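Local atomic coordinates of major capsid protein (Paramecium bursaria Chlorella virus 1, PDB entry 5TIQ), a protein that self-assembles as trimers, 1680 of them with penton and minor proteins, into the icosahedral capsid of a large chlorella virus. Residues Leu277-Gly282 with Ala290-Thr295; Gln308-Asp313 with Thr381-Ser386; Gln229-Gly234 with Phe254-Lys259. All coordinates share one frame; numbering follows the deposited sequence.

Contact 1: Leu277-Gly282 with Ala290-Thr295; sequences LANIPG and AAATVT. With BGC (beta-D-glucopyranose), chain C; FUC (alpha-L-fucopyranose), chain B.
Val294 lies against the peptide between Ala278 and Asn279, and Leu277 in turn reaches over the backbone of Val294, so that each side chain covers the main chain of the other segment. This is a worked example of how two loop segments can be joined by apolar packing without hydrogen bonds between them. The two runs are nearly antiparallel, their end-to-end directions 161° apart. The CB atoms of Leu277 and Val294 stand 4.5 Å apart. With CG of Leu277 anti to the carbonyl carbon (chi1 -57°), CB and the CD1 branch both come up to Val294 O, each 3.3 Å from it. Of the two Val294 methyls, CG1 does the touching, 3.8 Å from Ala278 C. Farther along, Asn279 extends its amide over the methyl of Ala292, with OD1 3.3 Å from Ala292 CB. Its CG is anti to the backbone N (chi1 -171°), which carries ND2 outward to C1 of the glucose, the first sugar on this host-glycosylated asparagine. The same methyl of Ala292 also meets the sugar, CB to O2 of the glucose at 3.5 Å. The Asn279 amide is held at both its oxygen and its nitrogen, OD1 accepting from Gly288 N and ND2 donating to Thr390 O. Both segments belong to the long loop between strands 257-266 and 312-319, where Ala278, Asn279 and Ile280 pack on helix 392-395.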
ATOM      1  N   LEU A 277     -29.212  -7.658   0.192  1.00 32.58           N
ATOM      2  CA  LEU A 277     -29.548  -6.711   1.246  1.00 35.51           C
ATOM      3  C   LEU A 277     -30.021  -7.449   2.491  1.00 36.64           C
ATOM      4  O   LEU A 277     -30.747  -8.443   2.407  1.00 38.33           O
ATOM      5  CB  LEU A 277     -30.628  -5.738   0.771  1.00 35.80           C
ATOM      6  CG  LEU A 277     -30.311  -4.931  -0.490  1.00 35.46           C
ATOM      7  CD1 LEU A 277     -31.378  -3.878  -0.737  1.00 33.83           C
ATOM      8  CD2 LEU A 277     -28.930  -4.299  -0.404  1.00 31.97           C
ATOM      9  N   ALA A 278     -29.592  -6.967   3.656  1.00 41.88           N
ATOM     10  CA  ALA A 278     -29.935  -7.616   4.913  1.00 43.45           C
ATOM     11  C   ALA A 278     -30.027  -6.569   6.011  1.00 38.76           C
ATOM     12  O   ALA A 278     -29.560  -5.437   5.862  1.00 34.28           O
ATOM     13  CB  ALA A 278     -28.914  -8.698   5.289  1.00 40.59           C
ATOM     14  N   ASN A 279     -30.635  -6.970   7.123  1.00 36.76           N
ATOM     15  CA  ASN A 279     -30.862  -6.089   8.267  1.00 35.85           C
ATOM     16  C   ASN A 279     -29.686  -6.118   9.240  1.00 34.74           C
ATOM     17  O   ASN A 279     -29.836  -6.366  10.438  1.00 35.26           O
ATOM     18  CB  ASN A 279     -32.163  -6.484   8.951  1.00 41.03           C
ATOM     19  CG  ASN A 279     -32.604  -5.500  10.014  1.00 47.56           C
ATOM     20  OD1 ASN A 279     -32.095  -4.383  10.118  1.00 43.00           O
ATOM     21  ND2 ASN A 279     -33.579  -5.920  10.803  1.00 61.17           N
ATOM     22  N   ILE A 280     -28.491  -5.871   8.714  1.00 34.44           N
ATOM     23  CA  ILE A 280     -27.288  -5.731   9.527  1.00 33.04           C
ATOM     24  C   ILE A 280     -26.638  -4.410   9.136  1.00 37.12           C
ATOM     25  O   ILE A 280     -26.781  -3.973   7.984  1.00 36.68           O
ATOM     26  CB  ILE A 280     -26.328  -6.919   9.349  1.00 33.38           C
ATOM     27  CG1 ILE A 280     -25.970  -7.123   7.879  1.00 33.03           C
ATOM     28  CG2 ILE A 280     -26.949  -8.186   9.915  1.00 34.43           C
ATOM     29  CD1 ILE A 280     -24.874  -8.135   7.669  1.00 31.10           C
ATOM     30  N   PRO A 281     -25.947  -3.726  10.066  1.00 38.32           N
ATOM     31  CA  PRO A 281     -25.368  -2.406   9.763  1.00 40.40           C
ATOM     32  C   PRO A 281     -24.672  -2.299   8.412  1.00 39.83           C
ATOM     33  O   PRO A 281     -23.731  -3.045   8.118  1.00 43.08           O
ATOM     34  CB  PRO A 281     -24.366  -2.200  10.906  1.00 42.04           C
ATOM     35  CG  PRO A 281     -24.841  -3.101  12.030  1.00 43.31           C
ATOM     36  CD  PRO A 281     -25.918  -4.019  11.507  1.00 40.92           C
ATOM     37  N   GLY A 282     -25.144  -1.374   7.578  1.00 35.10           N
ATOM     38  CA  GLY A 282     -24.558  -1.130   6.279  1.00 32.80           C
ATOM     39  C   GLY A 282     -25.099  -1.969   5.142  1.00 34.97           C
ATOM     40  O   GLY A 282     -24.641  -1.804   4.005  1.00 33.24           O
ATOM     41  N   ALA A 290     -35.863   0.781  13.720  1.00 46.86           N
ATOM     42  CA  ALA A 290     -37.268   0.502  13.458  1.00 46.10           C
ATOM     43  C   ALA A 290     -37.659   0.764  12.009  1.00 45.67           C
ATOM     44  O   ALA A 290     -38.694   0.259  11.562  1.00 48.27           O
ATOM     45  CB  ALA A 290     -38.150   1.333  14.390  1.00 43.86           C
ATOM     46  N   ALA A 291     -36.863   1.539  11.270  1.00 42.59           N
ATOM     47  CA  ALA A 291     -37.137   1.846   9.873  1.00 42.73           C
ATOM     48  C   ALA A 291     -36.371   0.943   8.912  1.00 47.62           C
ATOM     49  O   ALA A 291     -36.278   1.254   7.720  1.00 48.09           O
ATOM     50  CB  ALA A 291     -36.819   3.313   9.583  1.00 41.02           C
ATOM     51  N   ALA A 292     -35.823  -0.165   9.404  1.00 49.17           N
ATOM     52  CA  ALA A 292     -35.051  -1.060   8.552  1.00 45.82           C
ATOM     53  C   ALA A 292     -35.934  -1.685   7.481  1.00 47.41           C
ATOM     54  O   ALA A 292     -37.051  -2.134   7.759  1.00 55.72           O
ATOM     55  CB  ALA A 292     -34.393  -2.152   9.396  1.00 44.37           C
ATOM     56  N   THR A 293     -35.433  -1.701   6.249  1.00 40.92           N
ATOM     57  CA  THR A 293     -36.136  -2.336   5.140  1.00 42.01           C
ATOM     58  C   THR A 293     -35.103  -2.919   4.188  1.00 47.08           C
ATOM     59  O   THR A 293     -34.250  -2.191   3.671  1.00 47.59           O
ATOM     60  CB  THR A 293     -37.057  -1.344   4.419  1.00 45.17           C
ATOM     61  OG1 THR A 293     -37.436  -1.877   3.145  1.00 52.46           O
ATOM     62  CG2 THR A 293     -36.374   0.009   4.235  1.00 45.84           C
ATOM     63  N   VAL A 294     -35.184  -4.233   3.955  1.00 47.76           N
ATOM     64  CA  VAL A 294     -34.234  -4.915   3.077  1.00 42.87           C
ATOM     65  C   VAL A 294     -34.562  -4.741   1.606  1.00 41.92           C
ATOM     66  O   VAL A 294     -33.897  -5.350   0.758  1.00 49.04           O
ATOM     67  CB  VAL A 294     -34.165  -6.421   3.397  1.00 48.56           C
ATOM     68  CG1 VAL A 294     -33.591  -6.643   4.785  1.00 49.34           C
ATOM     69  CG2 VAL A 294     -35.543  -7.051   3.280  1.00 50.69           C
ATOM     70  N   THR A 295     -35.575  -3.940   1.273  1.00 39.98           N
ATOM     71  CA  THR A 295     -35.873  -3.647  -0.122  1.00 45.33           C
ATOM     72  C   THR A 295     -34.996  -2.534  -0.683  1.00 49.46           C
ATOM     73  O   THR A 295     -34.852  -2.433  -1.907  1.00 50.05           O
ATOM     74  CB  THR A 295     -37.346  -3.259  -0.275  1.00 47.58           C
ATOM     75  OG1 THR A 295     -37.568  -1.977   0.324  1.00 49.83           O
ATOM     76  CG2 THR A 295     -38.246  -4.284   0.398  1.00 47.91           C
TER
HETATM   77  C2  BGC C   1     -35.423  -5.345  12.051  1.00 38.64           C
HETATM   78  C3  BGC C   1     -35.942  -4.846  13.389  1.00 41.18           C
HETATM   79  C4  BGC C   1     -35.020  -5.327  14.491  1.00 43.50           C
HETATM   80  C5  BGC C   1     -33.610  -4.852  14.222  1.00 42.59           C
HETATM   81  C6  BGC C   1     -32.674  -5.305  15.330  1.00 44.74           C
HETATM   82  C1  BGC C   1     -33.949  -5.007  11.865  1.00 33.54           C
HETATM   83  O2  BGC C   1     -36.184  -4.772  10.985  1.00 39.74           O
HETATM   84  O3  BGC C   1     -37.211  -5.434  13.630  1.00 46.21           O
HETATM   85  O4  BGC C   1     -35.452  -4.828  15.753  1.00 45.97           O
HETATM   86  O5  BGC C   1     -33.194  -5.430  12.997  1.00 35.61           O
HETATM   87  O6  BGC C   1     -31.321  -5.093  14.923  1.00 48.57           O
HETATM   88  C1  FUC B   2     -38.298  -4.503  13.422  1.00 49.84           C
HETATM   89  C2  FUC B   2     -39.651  -5.188  13.619  1.00 48.20           C
HETATM   90  C3  FUC B   2     -39.961  -5.364  15.099  1.00 50.86           C
HETATM   91  C4  FUC B   2     -39.954  -4.006  15.790  1.00 54.53           C
HETATM   92  C5  FUC B   2     -38.585  -3.374  15.563  1.00 48.68           C
HETATM   93  C6  FUC B   2     -38.526  -1.983  16.182  1.00 39.89           C
HETATM   94  O2  FUC B   2     -39.678  -6.453  12.946  1.00 44.48           O
HETATM   95  O3  FUC B   2     -41.211  -6.032  15.298  1.00 50.93           O
HETATM   96  O4  FUC B   2     -41.022  -3.144  15.343  1.00 62.76           O
HETATM   97  O5  FUC B   2     -38.235  -3.287  14.176  1.00 49.59           O

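Contact 2: Gln308-Asp313 with Thr381-Ser386; sequences QLAVLD and TYKTCS. With HG (mercury (II) ion), chain L.
Lys383 is laid across the carbonyls of Ala310 and Val311, and it carries the tight part of this contact. Its backbone N donates an almost straight bond to Val311 O (N to O 2.9 Å, 172° at the hydrogen). Its side chain, fully extended beyond CG, runs back past the same carbonyl to place NZ 3.1 Å from Ala310 O, approaching from above the carbonyl plane. A salt bridge to Glu307 gives NZ a second partner. On the way the aliphatic stem rests on Asp313, CG to CB 3.6 Å. Two residues after Val311, Asp313 N donates to Thr381 O at 2.9 Å. Tyr382 sits between these bonds as the non-hydrogen-bonded partner of Leu312, with Val311 O at the edge of its ring, in the ring plane, and Val311 CG1 4.1 Å from Tyr382 CD1. The acid of Asp313 is tied to Lys329 and Gln245.

Toward Gln308 and Cys385 the segments separate. Gln308 is partly exposed and its amide turns to Thr399 O, while Cys385 binds a mercury ion, probably a heavy-atom addition, through SG at 2.7 Å and its own carbonyl O at 2.8 Å. The principle illustrated is beta pairing at a strand end: strand 312-319 starts here, antiparallel to strand 376-387 just before the latter's break at Lys383, in the second jelly roll of this double jelly-roll capsid protein.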
ATOM      1  N   GLN A 308     -21.181 -14.021   3.704  1.00 33.86           N
ATOM      2  CA  GLN A 308     -22.512 -14.574   3.934  1.00 35.09           C
ATOM      3  C   GLN A 308     -23.547 -13.966   2.995  1.00 36.19           C
ATOM      4  O   GLN A 308     -24.517 -14.637   2.623  1.00 38.28           O
ATOM      5  CB  GLN A 308     -22.929 -14.354   5.389  1.00 35.69           C
ATOM      6  CG  GLN A 308     -24.202 -15.086   5.788  1.00 37.15           C
ATOM      7  CD  GLN A 308     -23.965 -16.564   6.030  1.00 37.44           C
ATOM      8  OE1 GLN A 308     -23.471 -16.959   7.087  1.00 38.50           O
ATOM      9  NE2 GLN A 308     -24.310 -17.389   5.047  1.00 33.35           N
ATOM     10  N   LEU A 309     -23.362 -12.709   2.602  1.00 32.89           N
ATOM     11  CA  LEU A 309     -24.308 -12.014   1.741  1.00 33.76           C
ATOM     12  C   LEU A 309     -24.036 -12.229   0.256  1.00 38.63           C
ATOM     13  O   LEU A 309     -24.764 -11.678  -0.576  1.00 43.18           O
ATOM     14  CB  LEU A 309     -24.297 -10.515   2.059  1.00 31.99           C
ATOM     15  CG  LEU A 309     -24.642 -10.133   3.503  1.00 31.02           C
ATOM     16  CD1 LEU A 309     -24.511  -8.633   3.713  1.00 29.99           C
ATOM     17  CD2 LEU A 309     -26.039 -10.605   3.870  1.00 31.36           C
ATOM     18  N   ALA A 310     -23.016 -13.008  -0.095  1.00 36.21           N
ATOM     19  CA  ALA A 310     -22.747 -13.353  -1.484  1.00 29.45           C
ATOM     20  C   ALA A 310     -23.539 -14.593  -1.876  1.00 32.13           C
ATOM     21  O   ALA A 310     -23.804 -15.470  -1.049  1.00 39.83           O
ATOM     22  CB  ALA A 310     -21.253 -13.588  -1.708  1.00 31.15           C
ATOM     23  N   VAL A 311     -23.910 -14.666  -3.155  1.00 35.07           N
ATOM     24  CA  VAL A 311     -24.842 -15.689  -3.616  1.00 34.72           C
ATOM     25  C   VAL A 311     -24.154 -16.924  -4.195  1.00 35.78           C
ATOM     26  O   VAL A 311     -24.767 -18.001  -4.218  1.00 40.90           O
ATOM     27  CB  VAL A 311     -25.830 -15.098  -4.647  1.00 35.89           C
ATOM     28  CG1 VAL A 311     -25.150 -14.880  -5.995  1.00 31.12           C
ATOM     29  CG2 VAL A 311     -27.067 -15.983  -4.787  1.00 34.59           C
ATOM     30  N   LEU A 312     -22.909 -16.809  -4.647  1.00 37.74           N
ATOM     31  CA  LEU A 312     -22.239 -17.923  -5.307  1.00 37.38           C
ATOM     32  C   LEU A 312     -21.677 -18.883  -4.265  1.00 35.66           C
ATOM     33  O   LEU A 312     -20.880 -18.484  -3.410  1.00 39.24           O
ATOM     34  CB  LEU A 312     -21.132 -17.411  -6.226  1.00 37.74           C
ATOM     35  CG  LEU A 312     -20.444 -18.467  -7.094  1.00 36.13           C
ATOM     36  CD1 LEU A 312     -21.438 -19.092  -8.064  1.00 30.02           C
ATOM     37  CD2 LEU A 312     -19.263 -17.865  -7.842  1.00 35.70           C
ATOM     38  N   ASP A 313     -22.091 -20.148  -4.335  1.00 34.92           N
ATOM     39  CA  ASP A 313     -21.585 -21.173  -3.428  1.00 35.84           C
ATOM     40  C   ASP A 313     -20.302 -21.809  -3.945  1.00 39.30           C
ATOM     41  O   ASP A 313     -19.326 -21.940  -3.199  1.00 42.87           O
ATOM     42  CB  ASP A 313     -22.646 -22.256  -3.200  1.00 33.44           C
ATOM     43  CG  ASP A 313     -22.109 -23.444  -2.416  1.00 37.50           C
ATOM     44  OD1 ASP A 313     -21.469 -23.232  -1.363  1.00 36.98           O
ATOM     45  OD2 ASP A 313     -22.332 -24.594  -2.852  1.00 37.29           O
ATOM     46  N   THR A 381     -22.814 -22.982  -8.995  1.00 32.57           N
ATOM     47  CA  THR A 381     -23.756 -23.519  -8.025  1.00 33.35           C
ATOM     48  C   THR A 381     -24.016 -22.433  -6.995  1.00 34.72           C
ATOM     49  O   THR A 381     -23.070 -21.852  -6.454  1.00 37.35           O
ATOM     50  CB  THR A 381     -23.219 -24.784  -7.347  1.00 35.94           C
ATOM     51  OG1 THR A 381     -23.020 -25.807  -8.327  1.00 35.74           O
ATOM     52  CG2 THR A 381     -24.204 -25.286  -6.300  1.00 34.44           C
ATOM     53  N   TYR A 382     -25.287 -22.156  -6.730  1.00 33.66           N
ATOM     54  CA  TYR A 382     -25.677 -21.044  -5.879  1.00 33.42           C
ATOM     55  C   TYR A 382     -26.039 -21.528  -4.482  1.00 38.46           C
ATOM     56  O   TYR A 382     -26.472 -22.668  -4.288  1.00 40.03           O
ATOM     57  CB  TYR A 382     -26.854 -20.280  -6.493  1.00 36.23           C
ATOM     58  CG  TYR A 382     -26.525 -19.658  -7.829  1.00 35.97           C
ATOM     59  CD1 TYR A 382     -25.748 -18.510  -7.905  1.00 32.53           C
ATOM     60  CD2 TYR A 382     -26.980 -20.221  -9.014  1.00 34.60           C
ATOM     61  CE1 TYR A 382     -25.437 -17.937  -9.120  1.00 32.88           C
ATOM     62  CE2 TYR A 382     -26.674 -19.652 -10.237  1.00 34.77           C
ATOM     63  CZ  TYR A 382     -25.901 -18.511 -10.281  1.00 35.45           C
ATOM     64  OH  TYR A 382     -25.587 -17.937 -11.490  1.00 44.14           O
ATOM     65  N   LYS A 383     -25.840 -20.649  -3.504  1.00 33.39           N
ATOM     66  CA  LYS A 383     -26.257 -20.944  -2.145  1.00 36.67           C
ATOM     67  C   LYS A 383     -27.780 -21.012  -2.060  1.00 44.89           C
ATOM     68  O   LYS A 383     -28.507 -20.498  -2.916  1.00 45.34           O
ATOM     69  CB  LYS A 383     -25.729 -19.889  -1.176  1.00 35.67           C
ATOM     70  CG  LYS A 383     -24.216 -19.738  -1.175  1.00 39.19           C
ATOM     71  CD  LYS A 383     -23.783 -18.625  -0.237  1.00 37.63           C
ATOM     72  CE  LYS A 383     -22.287 -18.379  -0.309  1.00 30.46           C
ATOM     73  NZ  LYS A 383     -21.879 -17.266   0.586  1.00 29.94           N
ATOM     74  N   THR A 384     -28.260 -21.658  -1.003  1.00 47.17           N
ATOM     75  CA  THR A 384     -29.692 -21.729  -0.725  1.00 43.43           C
ATOM     76  C   THR A 384     -30.088 -20.459   0.014  1.00 44.68           C
ATOM     77  O   THR A 384     -29.798 -20.302   1.202  1.00 50.58           O
ATOM     78  CB  THR A 384     -30.018 -22.975   0.089  1.00 42.17           C
ATOM     79  OG1 THR A 384     -29.577 -24.138  -0.622  1.00 46.40           O
ATOM     80  CG2 THR A 384     -31.514 -23.076   0.331  1.00 41.59           C
ATOM     81  N   CYS A 385     -30.755 -19.542  -0.690  1.00 41.02           N
ATOM     82  CA  CYS A 385     -31.133 -18.247  -0.121  1.00 45.58           C
ATOM     83  C   CYS A 385     -32.355 -18.426   0.781  1.00 46.23           C
ATOM     84  O   CYS A 385     -33.484 -18.053   0.453  1.00 50.51           O
ATOM     85  CB  CYS A 385     -31.396 -17.235  -1.227  1.00 52.68           C
ATOM     86  SG  CYS A 385     -32.294 -17.905  -2.645  1.00 61.50           S
ATOM     87  N   SER A 386     -32.101 -19.003   1.954  1.00 38.60           N
ATOM     88  CA  SER A 386     -33.153 -19.319   2.908  1.00 39.10           C
ATOM     89  C   SER A 386     -33.032 -18.556   4.219  1.00 44.83           C
ATOM     90  O   SER A 386     -33.828 -18.802   5.133  1.00 43.81           O
ATOM     91  CB  SER A 386     -33.171 -20.828   3.191  1.00 39.81           C
ATOM     92  OG  SER A 386     -31.920 -21.269   3.692  1.00 41.99           O
TER
HETATM   93 HG    HG L 502     -34.752 -17.184  -1.897  0.80 61.80          HG

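Contact 3: Gln229-Gly234 with Phe254-Lys259; sequences QLQFTG and FNHPTK
Gln231 and Phe254 bring their CA atoms nearest, 6.9 Å apart, and those of Gln229 and Thr258 are already 9.2 Å apart. This is too wide for sheet pairing. Residues 229-234 form part of a regular strand, whereas 254-256 are loop leading into strand 257-266, and strand 412-426 pairs with both strands. What bridges the gap is a side chain. Gln231 leaves its strand toward the loop and, extended beyond CG, sets its terminal amide against the backbone of Asn255. OE1 accepts Asn255 N at 2.8 Å, in the carbonyl plane and on a lone pair, while NE2 donates to Asn255 O, also at 2.8 Å, the acceptor lying close to the amide plane. Gln231 CB meets the Phe254 ring obliquely, 3.7 Å from CD1, and Thr233 OG1 lies 3.9 Å from Phe254 CE1. Asn419 OD1 takes a further bond from Gln231 NE2, and His256 ND1 bonds to Gln13 of the second subunit. A side-chain amide can thus stand in for a strand's peptide group: the paired bonds, with Asn419, fix the amide's rotation and satisfy the N-H and C=O of Asn255.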
ATOM      1  N   GLN A 229      -7.340  -5.246 -23.876  1.00 23.67           N
ATOM      2  CA  GLN A 229      -8.727  -4.951 -24.202  1.00 27.90           C
ATOM      3  C   GLN A 229      -9.644  -5.560 -23.151  1.00 30.72           C
ATOM      4  O   GLN A 229      -9.244  -6.428 -22.372  1.00 34.84           O
ATOM      5  CB  GLN A 229      -9.115  -5.495 -25.583  1.00 27.54           C
ATOM      6  CG  GLN A 229      -8.368  -4.871 -26.738  1.00 25.87           C
ATOM      7  CD  GLN A 229      -8.731  -5.516 -28.052  1.00 26.37           C
ATOM      8  OE1 GLN A 229      -8.519  -6.713 -28.243  1.00 25.87           O
ATOM      9  NE2 GLN A 229      -9.294  -4.732 -28.962  1.00 26.51           N
ATOM     10  N   LEU A 230     -10.893  -5.101 -23.154  1.00 27.64           N
ATOM     11  CA  LEU A 230     -11.931  -5.617 -22.274  1.00 28.14           C
ATOM     12  C   LEU A 230     -13.001  -6.328 -23.092  1.00 31.45           C
ATOM     13  O   LEU A 230     -13.476  -5.797 -24.101  1.00 38.16           O
ATOM     14  CB  LEU A 230     -12.571  -4.496 -21.453  1.00 26.35           C
ATOM     15  CG  LEU A 230     -13.585  -4.974 -20.409  1.00 28.15           C
ATOM     16  CD1 LEU A 230     -12.889  -5.664 -19.240  1.00 26.92           C
ATOM     17  CD2 LEU A 230     -14.458  -3.818 -19.930  1.00 26.29           C
ATOM     18  N   GLN A 231     -13.376  -7.525 -22.653  1.00 27.33           N
ATOM     19  CA  GLN A 231     -14.475  -8.277 -23.239  1.00 26.38           C
ATOM     20  C   GLN A 231     -15.549  -8.461 -22.178  1.00 31.40           C
ATOM     21  O   GLN A 231     -15.243  -8.837 -21.041  1.00 28.76           O
ATOM     22  CB  GLN A 231     -13.995  -9.632 -23.758  1.00 26.63           C
ATOM     23  CG  GLN A 231     -13.038  -9.540 -24.934  1.00 27.60           C
ATOM     24  CD  GLN A 231     -12.427 -10.880 -25.282  1.00 30.33           C
ATOM     25  OE1 GLN A 231     -13.063 -11.719 -25.918  1.00 41.12           O
ATOM     26  NE2 GLN A 231     -11.190 -11.090 -24.858  1.00 29.10           N
ATOM     27  N   PHE A 232     -16.804  -8.211 -22.547  1.00 34.30           N
ATOM     28  CA  PHE A 232     -17.901  -8.255 -21.594  1.00 32.96           C
ATOM     29  C   PHE A 232     -19.097  -8.972 -22.198  1.00 34.39           C
ATOM     30  O   PHE A 232     -19.458  -8.730 -23.353  1.00 32.37           O
ATOM     31  CB  PHE A 232     -18.314  -6.845 -21.151  1.00 27.32           C
ATOM     32  CG  PHE A 232     -19.666  -6.785 -20.504  1.00 30.36           C
ATOM     33  CD1 PHE A 232     -19.912  -7.454 -19.314  1.00 31.81           C
ATOM     34  CD2 PHE A 232     -20.696  -6.063 -21.084  1.00 32.18           C
ATOM     35  CE1 PHE A 232     -21.159  -7.402 -18.716  1.00 32.48           C
ATOM     36  CE2 PHE A 232     -21.943  -6.007 -20.492  1.00 34.34           C
ATOM     37  CZ  PHE A 232     -22.175  -6.679 -19.305  1.00 34.61           C
ATOM     38  N   THR A 233     -19.706  -9.854 -21.405  1.00 43.30           N
ATOM     39  CA  THR A 233     -20.947 -10.529 -21.774  1.00 47.31           C
ATOM     40  C   THR A 233     -21.889 -10.507 -20.579  1.00 43.54           C
ATOM     41  O   THR A 233     -21.526 -10.973 -19.494  1.00 42.63           O
ATOM     42  CB  THR A 233     -20.689 -11.969 -22.227  1.00 46.42           C
ATOM     43  OG1 THR A 233     -19.779 -11.963 -23.334  1.00 55.22           O
ATOM     44  CG2 THR A 233     -21.993 -12.631 -22.651  1.00 36.89           C
ATOM     45  N   GLY A 234     -23.092  -9.967 -20.773  1.00 38.88           N
ATOM     46  CA  GLY A 234     -24.070  -9.859 -19.713  1.00 38.99           C
ATOM     47  C   GLY A 234     -25.114 -10.953 -19.803  1.00 42.98           C
ATOM     48  O   GLY A 234     -25.818 -11.070 -20.808  1.00 51.25           O
ATOM     49  N   PHE A 254     -15.470 -15.661 -25.499  1.00 31.16           N
ATOM     50  CA  PHE A 254     -14.304 -14.796 -25.404  1.00 28.72           C
ATOM     51  C   PHE A 254     -13.268 -15.201 -26.445  1.00 28.83           C
ATOM     52  O   PHE A 254     -13.319 -16.299 -27.003  1.00 30.86           O
ATOM     53  CB  PHE A 254     -13.684 -14.846 -24.000  1.00 27.94           C
ATOM     54  CG  PHE A 254     -14.540 -14.225 -22.938  1.00 30.83           C
ATOM     55  CD1 PHE A 254     -15.266 -13.075 -23.200  1.00 33.93           C
ATOM     56  CD2 PHE A 254     -14.623 -14.789 -21.677  1.00 33.90           C
ATOM     57  CE1 PHE A 254     -16.055 -12.495 -22.224  1.00 28.75           C
ATOM     58  CE2 PHE A 254     -15.410 -14.216 -20.696  1.00 34.57           C
ATOM     59  CZ  PHE A 254     -16.128 -13.066 -20.971  1.00 30.07           C
ATOM     60  N   ASN A 255     -12.317 -14.298 -26.692  1.00 28.82           N
ATOM     61  CA  ASN A 255     -11.262 -14.525 -27.670  1.00 33.31           C
ATOM     62  C   ASN A 255      -9.949 -13.960 -27.143  1.00 32.36           C
ATOM     63  O   ASN A 255      -9.908 -13.280 -26.113  1.00 30.19           O
ATOM     64  CB  ASN A 255     -11.602 -13.891 -29.029  1.00 37.95           C
ATOM     65  CG  ASN A 255     -12.821 -14.523 -29.681  1.00 45.90           C
ATOM     66  OD1 ASN A 255     -12.744 -15.618 -30.238  1.00 52.89           O
ATOM     67  ND2 ASN A 255     -13.952 -13.832 -29.613  1.00 41.53           N
ATOM     68  N   HIS A 256      -8.863 -14.267 -27.873  1.00 28.93           N
ATOM     69  CA  HIS A 256      -7.515 -13.739 -27.672  1.00 30.74           C
ATOM     70  C   HIS A 256      -6.856 -14.320 -26.425  1.00 35.73           C
ATOM     71  O   HIS A 256      -7.542 -14.882 -25.561  1.00 37.13           O
ATOM     72  CB  HIS A 256      -7.539 -12.211 -27.575  1.00 31.92           C
ATOM     73  CG  HIS A 256      -8.255 -11.545 -28.706  1.00 32.87           C
ATOM     74  ND1 HIS A 256      -7.786 -11.572 -30.001  1.00 33.52           N
ATOM     75  CD2 HIS A 256      -9.404 -10.831 -28.734  1.00 33.75           C
ATOM     76  CE1 HIS A 256      -8.618 -10.903 -30.780  1.00 38.35           C
ATOM     77  NE2 HIS A 256      -9.608 -10.443 -30.036  1.00 34.62           N
ATOM     78  N   PRO A 257      -5.530 -14.219 -26.305  1.00 32.75           N
ATOM     79  CA  PRO A 257      -4.873 -14.584 -25.042  1.00 30.25           C
ATOM     80  C   PRO A 257      -5.378 -13.707 -23.908  1.00 31.27           C
ATOM     81  O   PRO A 257      -5.180 -12.490 -23.905  1.00 31.89           O
ATOM     82  CB  PRO A 257      -3.387 -14.336 -25.336  1.00 26.93           C
ATOM     83  CG  PRO A 257      -3.274 -14.464 -26.819  1.00 25.92           C
ATOM     84  CD  PRO A 257      -4.553 -13.905 -27.363  1.00 29.01           C
ATOM     85  N   THR A 258      -6.031 -14.338 -22.937  1.00 32.98           N
ATOM     86  CA  THR A 258      -6.744 -13.639 -21.875  1.00 30.40           C
ATOM     87  C   THR A 258      -5.993 -13.773 -20.557  1.00 30.07           C
ATOM     88  O   THR A 258      -5.600 -14.878 -20.168  1.00 28.89           O
ATOM     89  CB  THR A 258      -8.169 -14.183 -21.750  1.00 26.90           C
ATOM     90  OG1 THR A 258      -8.875 -13.919 -22.966  1.00 25.58           O
ATOM     91  CG2 THR A 258      -8.906 -13.528 -20.594  1.00 29.51           C
ATOM     92  N   LYS A 259      -5.811 -12.644 -19.868  1.00 29.00           N
ATOM     93  CA  LYS A 259      -5.070 -12.642 -18.611  1.00 24.83           C
ATOM     94  C   LYS A 259      -5.894 -13.234 -17.475  1.00 30.13           C
ATOM     95  O   LYS A 259      -5.369 -13.998 -16.656  1.00 38.94           O
ATOM     96  CB  LYS A 259      -4.647 -11.218 -18.250  1.00 22.51           C
ATOM     97  CG  LYS A 259      -4.093 -10.410 -19.399  1.00 23.03           C
ATOM     98  CD  LYS A 259      -3.790  -8.981 -18.970  1.00 30.27           C
ATOM     99  CE  LYS A 259      -2.776  -8.938 -17.839  1.00 31.48           C
ATOM    100  NZ  LYS A 259      -2.348  -7.542 -17.532  1.00 27.09           N
TER

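All three contacts lie in the C-terminal half of the protein and follow one another in the chain as contact 3, contact 1 and contact 2. Contacts 1 and 2 are neighbours, with centres 18 Å apart, and they meet through Leu309: its CD2 is 3.7 Å from Ala278 CB and its CD1 4.0 Å from Ile280 CD1. The glycosylated loop of contact 1 is thereby packed directly against the run that leads into the strand of contact 2. Contact 3 stands apart, about 11 Å from contact 2 and about 20 Å from contact 1 by nearest atoms. It lies nearer the chain's centre, beside a neighbouring subunit, whereas the glucose on Asn279 and its fucose sit on the outlying loop of contact 1.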